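Local coordinates for HTH-type transcriptional activator ampR (PDB 3KOS), which regulates transcription of the gene for the inducible AmpC beta-lactamase as a LysR-family DNA-binding regulator, represented here by its effector-binding domain, at the interface of chains A and B. Residues are numbered along the deposited sequence; one frame, centred on the assembly and turned at random. Chains: chain A/B, HTH-type transcriptional activator ampR.

Contacts 1 and 2 are neighbours, the centres of their C-alpha atoms about 9 Å apart, and share A:Ile45 and B:Val135 where strand 41-48 of chain A meets strand 133-136 of chain B. Contact 3 lies across the two-fold axis, its C-alpha centre about 22 Å from that of contact 1 and about 18 Å from that of contact 2. There the chains exchange roles: Phe28 and Met134 of contact 1, and Thr47 and Phe136 of contact 2, recur with A and B swapped. This repetition gives the head-to-tail pairing typical of LysR effector-binding domains, and probably the dimer of the regulator.

Contact 1: the interface of chains A and B. Residues chain A 28, 31, 45; chain B 134-135, 150.
B:Met134, a selenomethionine, sets its selenoether and terminal methyl CE against A:Phe28, A:Leu31 and A:Ile45 of chain A. Its selenium lies over one face of the A:Phe28 ring, displaced toward the rim, at a height of 4.3 Å between SE and the ring plane. The chain is extended through chi2 and then bends at chi3 (78°), which turns the terminal methyl down among the chain A groups. A:Leu31 reaches it tip to tip, CD1 standing 3.5 Å from CE of B:Met134. A:Ile45 runs alongside, pointing the same way, and its CD1 is also 3.5 Å from the B:Met134 CE, a tight fit. CG2 of A:Ile45 lies in plane at the edge of the A:Phe28 ring, so strand 41-48 backs helix 20-37 within chain A. Further out, B:Met150, another selenomethionine, slants across the base of A:Phe28, with its CE 3.8 Å from A:Phe28 CB. At the polar rim, B:Val135 N donates to the carbonyl O of A:Ile45 over 3.1 Å, in a nearly straight bond (166° at H). The site packs a side chain of strand 133-136 of one effector-binding domain between helix 20-37 and strand 41-48 of the other, and so probably stabilises the dimer.

Contact 2: the interface of chains A and B. Residues chain A 45-48; chain B 110, 135-137.
A:Ser46 and B:Val135 pair as a parallel beta bridge, joining strand 41-48 of one LysR effector-binding domain to strand 133-136 of the other. Beside the bond from B:Val135 N to A:Ile45 O, the A:Thr47 amide N donates to B:Val135 O at 2.9 Å. The close-fitting part of the contact centres on the A:Thr47 side chain. Its hydroxyl OG1 sits between the backbone N and carbonyl carbon (chi1 65°), from where it faces B:Asp137 and is gripped twice. It accepts from the B:Asp137 backbone N at 3.1 Å, and it donates to the carboxylate oxygen OD1 of B:Asp137 at 2.7 Å. That oxygen is met on its anti side, 30° out of the carboxylate plane, and the two side chains cross at about a right angle. The other branch, methyl CG2, turns to the rim of B:Phe136, 3.7 Å from its CD1, so both branches of the threonine are engaged. The carboxylate carbon CG of B:Asp137 also packs on A:His48 CA. B:Tyr110, by contrast, is poorly ordered on the looser, hydrated side, and its bonds are less certain for that reason. As modelled, its phenol OH donates to A:Thr47 O at 2.8 Å, approaching from 37° above the carbonyl plane. Water 1 would join the same B:Tyr110 OH, 2.9 Å away, to the hydroxyl OG of A:Ser46, 3.0 Å away.

Contact 3: the interface of chains A and B. Residues chain A 134, 136, 141, 144-145; chain B 20, 24, 28, 47.
B:Ile24 and B:Phe28, one turn apart on helix 20-37, face A:Thr141, A:Glu144 and A:Ala145 on helix 139-147, both segments keeping regular helical backbone torsions. With chi2 at -55°, B:Ile24 directs its CD1 methyl at the backbone of the opposing helix, 3.6 Å from A:Thr141 O and 3.7 Å from A:Ala145 N. A:Glu144 contributes its aliphatic root, CB lying 3.8 Å from the same CD1 of B:Ile24, while its carboxylate points away from this contact. A:Thr141 slants past B:Ile24 and uses its methyl: CG2 is anti to the backbone N and rests 3.8 Å from B:Ile24 CG1. The same methyl lies near B:Gly20 CA, at the start of the helix. B:Phe28 turns its CE2 corner to A:Ala145, 3.8 Å from the methyl CB. That corner also meets A:Phe136, whose CE1 is 3.7 Å from B:Phe28 CE2 and lies in the plane of the B:Phe28 ring. The two rings touch rim to rim with their planes turned by about 80°, an edge contact rather than a stack. A:Met134 SE stands over one face of B:Phe28, toward its rim, and B:Thr47 CG2 borders A:Phe136, both two-fold counterparts of contacts made with the chains exchanged. The first half of helix 20-37, with strand 41-48 beside it, thus packs against strand 133-136 and the following helix 139-147 of the other domain.

Contact 1: the interface of chains A and B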
ATOM      1  N   PHE A  28       8.035   9.768   6.909  1.00  8.59           N
ATOM      2  CA  PHE A  28       8.463   8.965   8.049  1.00  9.58           C
ATOM      3  C   PHE A  28       9.933   9.183   8.411  1.00 11.82           C
ATOM      4  O   PHE A  28      10.261   9.329   9.586  1.00 12.50           O
ATOM      5  CB  PHE A  28       8.150   7.473   7.837  1.00 12.21           C
ATOM      6  CG  PHE A  28       6.699   7.120   8.033  1.00 11.20           C
ATOM      7  CD1 PHE A  28       5.793   8.061   8.483  1.00 14.29           C
ATOM      8  CD2 PHE A  28       6.243   5.828   7.770  1.00 11.23           C
ATOM      9  CE1 PHE A  28       4.450   7.729   8.665  1.00 13.82           C
ATOM     10  CE2 PHE A  28       4.917   5.492   7.955  1.00 12.08           C
ATOM     11  CZ  PHE A  28       4.018   6.435   8.397  1.00 12.37           C
ATOM     12  N   LEU A  31      10.232  12.352  10.502  1.00 13.25           N
ATOM     13  CA  LEU A  31       9.399  12.590  11.682  1.00 15.86           C
ATOM     14  C   LEU A  31      10.193  12.956  12.945  1.00 17.02           C
ATOM     15  O   LEU A  31       9.734  13.763  13.752  1.00 15.87           O
ATOM     16  CB  LEU A  31       8.447  11.420  11.953  1.00 14.25           C
ATOM     17  CG  LEU A  31       7.163  11.421  11.120  1.00 18.69           C
ATOM     18  CD1 LEU A  31       6.278  10.254  11.548  1.00 19.81           C
ATOM     19  CD2 LEU A  31       6.420  12.746  11.231  1.00 15.68           C
ATOM     20  N   ILE A  45      -0.719   9.952  13.128  1.00 11.02           N
ATOM     21  CA  ILE A  45      -0.601   9.709  11.698  1.00  8.79           C
ATOM     22  C   ILE A  45      -1.353   8.458  11.279  1.00 11.51           C
ATOM     23  O   ILE A  45      -1.259   7.427  11.936  1.00 10.54           O
ATOM     24  CB  ILE A  45       0.860   9.525  11.297  1.00  9.72           C
ATOM     25  CG1 ILE A  45       1.627  10.811  11.596  1.00 12.59           C
ATOM     26  CG2 ILE A  45       0.962   9.156   9.826  1.00 13.48           C
ATOM     27  CD1 ILE A  45       3.074  10.714  11.294  1.00 19.85           C
TER
HETATM   28  N   MSE B 134       1.091   4.385  15.056  1.00 12.27           N
HETATM   29  CA  MSE B 134       0.819   4.840  13.697  1.00 10.44           C
HETATM   30  C   MSE B 134      -0.136   3.857  13.042  1.00 10.56           C
HETATM   31  O   MSE B 134      -0.013   2.647  13.239  1.00  9.84           O
HETATM   32  CB  MSE B 134       2.119   4.949  12.898  1.00 10.59           C
HETATM   33  CG  MSE B 134       3.233   5.613  13.694  1.00 19.62           C
HETATM   34 SE   MSE B 134       4.842   5.886  12.607  1.00 35.91          SE
HETATM   35  CE  MSE B 134       4.124   7.439  11.711  1.00 17.76           C
ATOM     36  N   VAL B 135      -1.086   4.389  12.281  1.00  7.46           N
ATOM     37  CA  VAL B 135      -2.208   3.614  11.772  1.00  9.08           C
ATOM     38  C   VAL B 135      -2.149   3.485  10.252  1.00  8.36           C
ATOM     39  O   VAL B 135      -1.958   4.476   9.558  1.00  9.19           O
ATOM     40  CB  VAL B 135      -3.536   4.304  12.165  1.00 11.46           C
ATOM     41  CG1 VAL B 135      -4.725   3.563  11.571  1.00 12.38           C
ATOM     42  CG2 VAL B 135      -3.643   4.386  13.690  1.00 13.53           C
HETATM   43  N   MSE B 150      10.419   1.909  12.047  1.00 13.21           N
HETATM   44  CA  MSE B 150       9.544   2.944  12.594  1.00 12.40           C
HETATM   45  C   MSE B 150       8.796   2.446  13.842  1.00 12.23           C
HETATM   46  O   MSE B 150       8.342   3.234  14.663  1.00 13.43           O
HETATM   47  CB  MSE B 150       8.543   3.461  11.546  1.00 11.83           C
HETATM   48  CG  MSE B 150       9.172   4.116  10.317  1.00 11.64           C
HETATM   49 SE   MSE B 150      10.198   5.717  10.848  1.00 30.62          SE
HETATM   50  CE  MSE B 150       8.703   6.779  11.507  1.00 15.62           C
TER

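Contact 2: the interface of chains A and B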
ATOM      1  N   ILE A  45      -0.719   9.952  13.128  1.00 11.02           N
ATOM      2  CA  ILE A  45      -0.601   9.709  11.698  1.00  8.79           C
ATOM      3  C   ILE A  45      -1.353   8.458  11.279  1.00 11.51           C
ATOM      4  O   ILE A  45      -1.259   7.427  11.936  1.00 10.54           O
ATOM      5  CB  ILE A  45       0.860   9.525  11.297  1.00  9.72           C
ATOM      6  CG1 ILE A  45       1.627  10.811  11.596  1.00 12.59           C
ATOM      7  CG2 ILE A  45       0.962   9.156   9.826  1.00 13.48           C
ATOM      8  CD1 ILE A  45       3.074  10.714  11.294  1.00 19.85           C
ATOM      9  N   SER A  46      -2.104   8.565  10.190  1.00 10.66           N
ATOM     10  CA  SER A  46      -2.728   7.397   9.573  1.00  9.94           C
ATOM     11  C   SER A  46      -2.438   7.479   8.085  1.00  8.50           C
ATOM     12  O   SER A  46      -2.207   8.567   7.570  1.00 10.41           O
ATOM     13  CB  SER A  46      -4.235   7.387   9.832  1.00 12.74           C
ATOM     14  OG  SER A  46      -4.843   8.557   9.312  1.00 12.35           O
ATOM     15  N   THR A  47      -2.401   6.339   7.399  1.00  9.73           N
ATOM     16  CA  THR A  47      -2.139   6.361   5.966  1.00  8.79           C
ATOM     17  C   THR A  47      -3.399   6.027   5.177  1.00  9.91           C
ATOM     18  O   THR A  47      -4.322   5.393   5.690  1.00 12.29           O
ATOM     19  CB  THR A  47      -1.000   5.385   5.553  1.00  9.34           C
ATOM     20  OG1 THR A  47      -1.410   4.040   5.814  1.00  9.71           O
ATOM     21  CG2 THR A  47       0.282   5.694   6.327  1.00  9.87           C
ATOM     22  N   HIS A  48      -3.424   6.457   3.924  1.00  9.76           N
ATOM     23  CA  HIS A  48      -4.547   6.184   3.038  1.00 10.61           C
ATOM     24  C   HIS A  48      -4.015   5.946   1.627  1.00  9.58           C
ATOM     25  O   HIS A  48      -2.811   6.085   1.385  1.00  7.61           O
ATOM     26  CB  HIS A  48      -5.570   7.335   3.077  1.00 10.28           C
ATOM     27  CG  HIS A  48      -5.001   8.687   2.742  1.00  8.56           C
ATOM     28  ND1 HIS A  48      -4.714   9.075   1.450  1.00  8.39           N
ATOM     29  CD2 HIS A  48      -4.707   9.754   3.525  1.00  8.64           C
ATOM     30  CE1 HIS A  48      -4.253  10.313   1.454  1.00 10.09           C
ATOM     31  NE2 HIS A  48      -4.236  10.746   2.700  1.00  7.30           N
TER
ATOM     32  N   TYR B 110      -6.399  -0.002  10.734  1.00 16.76           N
ATOM     33  CA  TYR B 110      -7.520   0.800  11.219  1.00 23.99           C
ATOM     34  C   TYR B 110      -8.358   0.109  12.298  1.00 29.10           C
ATOM     35  O   TYR B 110      -9.277   0.717  12.842  1.00 28.81           O
ATOM     36  CB  TYR B 110      -8.431   1.201  10.070  1.00 26.20           C
ATOM     37  CG  TYR B 110      -7.976   2.407   9.282  1.00 25.02           C
ATOM     38  CD1 TYR B 110      -6.671   2.515   8.819  1.00 21.00           C
ATOM     39  CD2 TYR B 110      -8.870   3.425   8.969  1.00 31.43           C
ATOM     40  CE1 TYR B 110      -6.258   3.618   8.074  1.00 21.92           C
ATOM     41  CE2 TYR B 110      -8.474   4.526   8.228  1.00 32.14           C
ATOM     42  CZ  TYR B 110      -7.167   4.616   7.782  1.00 29.45           C
ATOM     43  OH  TYR B 110      -6.777   5.710   7.040  1.00 26.90           O
ATOM     44  N   VAL B 135      -1.086   4.389  12.281  1.00  7.46           N
ATOM     45  CA  VAL B 135      -2.208   3.614  11.772  1.00  9.08           C
ATOM     46  C   VAL B 135      -2.149   3.485  10.252  1.00  8.36           C
ATOM     47  O   VAL B 135      -1.958   4.476   9.558  1.00  9.19           O
ATOM     48  CB  VAL B 135      -3.536   4.304  12.165  1.00 11.46           C
ATOM     49  CG1 VAL B 135      -4.725   3.563  11.571  1.00 12.38           C
ATOM     50  CG2 VAL B 135      -3.643   4.386  13.690  1.00 13.53           C
ATOM     51  N   PHE B 136      -2.336   2.268   9.735  1.00  8.27           N
ATOM     52  CA  PHE B 136      -2.137   1.998   8.312  1.00  8.32           C
ATOM     53  C   PHE B 136      -3.350   1.398   7.608  1.00  9.66           C
ATOM     54  O   PHE B 136      -3.977   0.478   8.122  1.00  9.66           O
ATOM     55  CB  PHE B 136      -0.951   1.051   8.127  1.00  8.21           C
ATOM     56  CG  PHE B 136       0.341   1.647   8.560  1.00  9.02           C
ATOM     57  CD1 PHE B 136       1.141   2.316   7.650  1.00  8.64           C
ATOM     58  CD2 PHE B 136       0.732   1.593   9.884  1.00  8.69           C
ATOM     59  CE1 PHE B 136       2.338   2.898   8.050  1.00  8.83           C
ATOM     60  CE2 PHE B 136       1.926   2.183  10.298  1.00  9.45           C
ATOM     61  CZ  PHE B 136       2.723   2.836   9.382  1.00  9.90           C
ATOM     62  N   ASP B 137      -3.649   1.919   6.420  1.00  7.96           N
ATOM     63  CA  ASP B 137      -4.754   1.409   5.616  1.00 11.25           C
ATOM     64  C   ASP B 137      -4.384   0.078   4.974  1.00 11.61           C
ATOM     65  O   ASP B 137      -5.256  -0.731   4.644  1.00 12.68           O
ATOM     66  CB  ASP B 137      -5.138   2.415   4.529  1.00 12.05           C
ATOM     67  CG  ASP B 137      -4.023   2.638   3.508  1.00 12.13           C
ATOM     68  OD1 ASP B 137      -2.832   2.724   3.896  1.00  9.89           O
ATOM     69  OD2 ASP B 137      -4.341   2.755   2.305  1.00 11.30           O
TER
HETATM   70  O   HOH W   1      -6.001   8.440   6.553  1.00 14.89           O

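Contact 3: the interface of chains A and B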
HETATM    1  N   MSE A 134      -1.568  -4.207 -15.065  1.00 12.27           N
HETATM    2  CA  MSE A 134      -2.115  -4.356 -13.721  1.00 10.44           C
HETATM    3  C   MSE A 134      -2.213  -2.981 -13.084  1.00 10.56           C
HETATM    4  O   MSE A 134      -1.321  -2.149 -13.263  1.00  9.84           O
HETATM    5  CB  MSE A 134      -1.230  -5.281 -12.882  1.00 10.59           C
HETATM    6  CG  MSE A 134      -0.799  -6.521 -13.650  1.00 19.62           C
HETATM    7 SE   MSE A 134       0.202  -7.769 -12.515  1.00 35.91          SE
HETATM    8  CE  MSE A 134      -1.386  -8.461 -11.662  1.00 17.76           C
ATOM      9  N   PHE A 136      -2.938  -0.300  -9.831  1.00  8.27           N
ATOM     10  CA  PHE A 136      -2.656  -0.209  -8.399  1.00  8.32           C
ATOM     11  C   PHE A 136      -3.201   1.047  -7.727  1.00  9.66           C
ATOM     12  O   PHE A 136      -3.055   2.147  -8.250  1.00  9.66           O
ATOM     13  CB  PHE A 136      -1.146  -0.268  -8.166  1.00  8.21           C
ATOM     14  CG  PHE A 136      -0.548  -1.570  -8.564  1.00  9.02           C
ATOM     15  CD1 PHE A 136      -0.412  -2.589  -7.636  1.00  8.64           C
ATOM     16  CD2 PHE A 136      -0.175  -1.801  -9.874  1.00  8.69           C
ATOM     17  CE1 PHE A 136       0.124  -3.817  -8.005  1.00  8.83           C
ATOM     18  CE2 PHE A 136       0.353  -3.034 -10.256  1.00  9.45           C
ATOM     19  CZ  PHE A 136       0.498  -4.039  -9.324  1.00  9.90           C
ATOM     20  N   THR A 141       2.439  -0.440  -3.185  1.00  7.04           N
ATOM     21  CA  THR A 141       2.077  -1.793  -3.624  1.00  6.79           C
ATOM     22  C   THR A 141       2.594  -2.055  -5.038  1.00  7.24           C
ATOM     23  O   THR A 141       3.125  -3.131  -5.335  1.00  7.48           O
ATOM     24  CB  THR A 141       0.547  -1.966  -3.589  1.00  7.33           C
ATOM     25  OG1 THR A 141       0.084  -1.707  -2.255  1.00  8.46           O
ATOM     26  CG2 THR A 141       0.140  -3.389  -4.011  1.00  5.55           C
ATOM     27  N   GLU A 144       6.254  -2.957  -4.974  1.00  9.59           N
ATOM     28  CA  GLU A 144       6.468  -4.314  -4.488  1.00  9.94           C
ATOM     29  C   GLU A 144       6.317  -5.289  -5.641  1.00 11.79           C
ATOM     30  O   GLU A 144       7.138  -6.194  -5.811  1.00 10.52           O
ATOM     31  CB  GLU A 144       5.510  -4.671  -3.340  1.00 10.57           C
ATOM     32  CG  GLU A 144       5.824  -3.945  -2.047  1.00 14.58           C
ATOM     33  CD  GLU A 144       7.233  -4.247  -1.543  1.00 17.16           C
ATOM     34  OE1 GLU A 144       8.047  -3.300  -1.432  1.00 21.16           O
ATOM     35  OE2 GLU A 144       7.525  -5.436  -1.276  1.00 17.52           O
ATOM     36  N   ALA A 145       5.267  -5.102  -6.440  1.00  8.95           N
ATOM     37  CA  ALA A 145       5.049  -5.964  -7.604  1.00  9.61           C
ATOM     38  C   ALA A 145       6.193  -5.818  -8.608  1.00 10.89           C
ATOM     39  O   ALA A 145       6.646  -6.806  -9.184  1.00 12.23           O
ATOM     40  CB  ALA A 145       3.714  -5.641  -8.268  1.00  9.10           C
TER
ATOM     41  N   GLY B  20      -4.324  -5.160  -1.560  1.00  7.11           N
ATOM     42  CA  GLY B  20      -2.943  -5.160  -2.005  1.00  8.22           C
ATOM     43  C   GLY B  20      -2.091  -6.188  -1.291  1.00  7.59           C
ATOM     44  O   GLY B  20      -1.224  -6.837  -1.891  1.00  7.55           O
ATOM     45  N   ILE B  24       0.226  -8.993  -3.279  1.00  7.36           N
ATOM     46  CA  ILE B  24       1.676  -9.110  -3.162  1.00  8.03           C
ATOM     47  C   ILE B  24       2.088 -10.412  -2.471  1.00 10.16           C
ATOM     48  O   ILE B  24       3.044 -11.078  -2.876  1.00 11.52           O
ATOM     49  CB  ILE B  24       2.269  -7.915  -2.367  1.00  7.56           C
ATOM     50  CG1 ILE B  24       1.998  -6.597  -3.091  1.00  9.45           C
ATOM     51  CG2 ILE B  24       3.759  -8.101  -2.160  1.00 12.91           C
ATOM     52  CD1 ILE B  24       2.497  -6.560  -4.553  1.00  8.53           C
ATOM     53  N   PHE B  28      -0.112 -12.726  -6.764  1.00  8.59           N
ATOM     54  CA  PHE B  28       0.773 -12.413  -7.880  1.00  9.58           C
ATOM     55  C   PHE B  28       1.752 -13.545  -8.199  1.00 11.82           C
ATOM     56  O   PHE B  28       1.941 -13.884  -9.364  1.00 12.50           O
ATOM     57  CB  PHE B  28       1.508 -11.078  -7.661  1.00 12.21           C
ATOM     58  CG  PHE B  28       0.650  -9.863  -7.899  1.00 11.20           C
ATOM     59  CD1 PHE B  28      -0.636  -9.986  -8.389  1.00 14.29           C
ATOM     60  CD2 PHE B  28       1.143  -8.585  -7.636  1.00 11.23           C
ATOM     61  CE1 PHE B  28      -1.427  -8.857  -8.610  1.00 13.82           C
ATOM     62  CE2 PHE B  28       0.368  -7.465  -7.858  1.00 12.08           C
ATOM     63  CZ  PHE B  28      -0.913  -7.594  -8.340  1.00 12.37           C
ATOM     64  N   THR B  47      -5.729  -3.305  -7.547  1.00  9.73           N
ATOM     65  CA  THR B  47      -5.591  -3.476  -6.107  1.00  8.79           C
ATOM     66  C   THR B  47      -6.348  -2.389  -5.355  1.00  9.91           C
ATOM     67  O   THR B  47      -6.613  -1.311  -5.889  1.00 12.29           O
ATOM     68  CB  THR B  47      -4.105  -3.479  -5.646  1.00  9.34           C
ATOM     69  OG1 THR B  47      -3.525  -2.198  -5.904  1.00  9.71           O
ATOM     70  CG2 THR B  47      -3.314  -4.562  -6.383  1.00  9.87           C
TER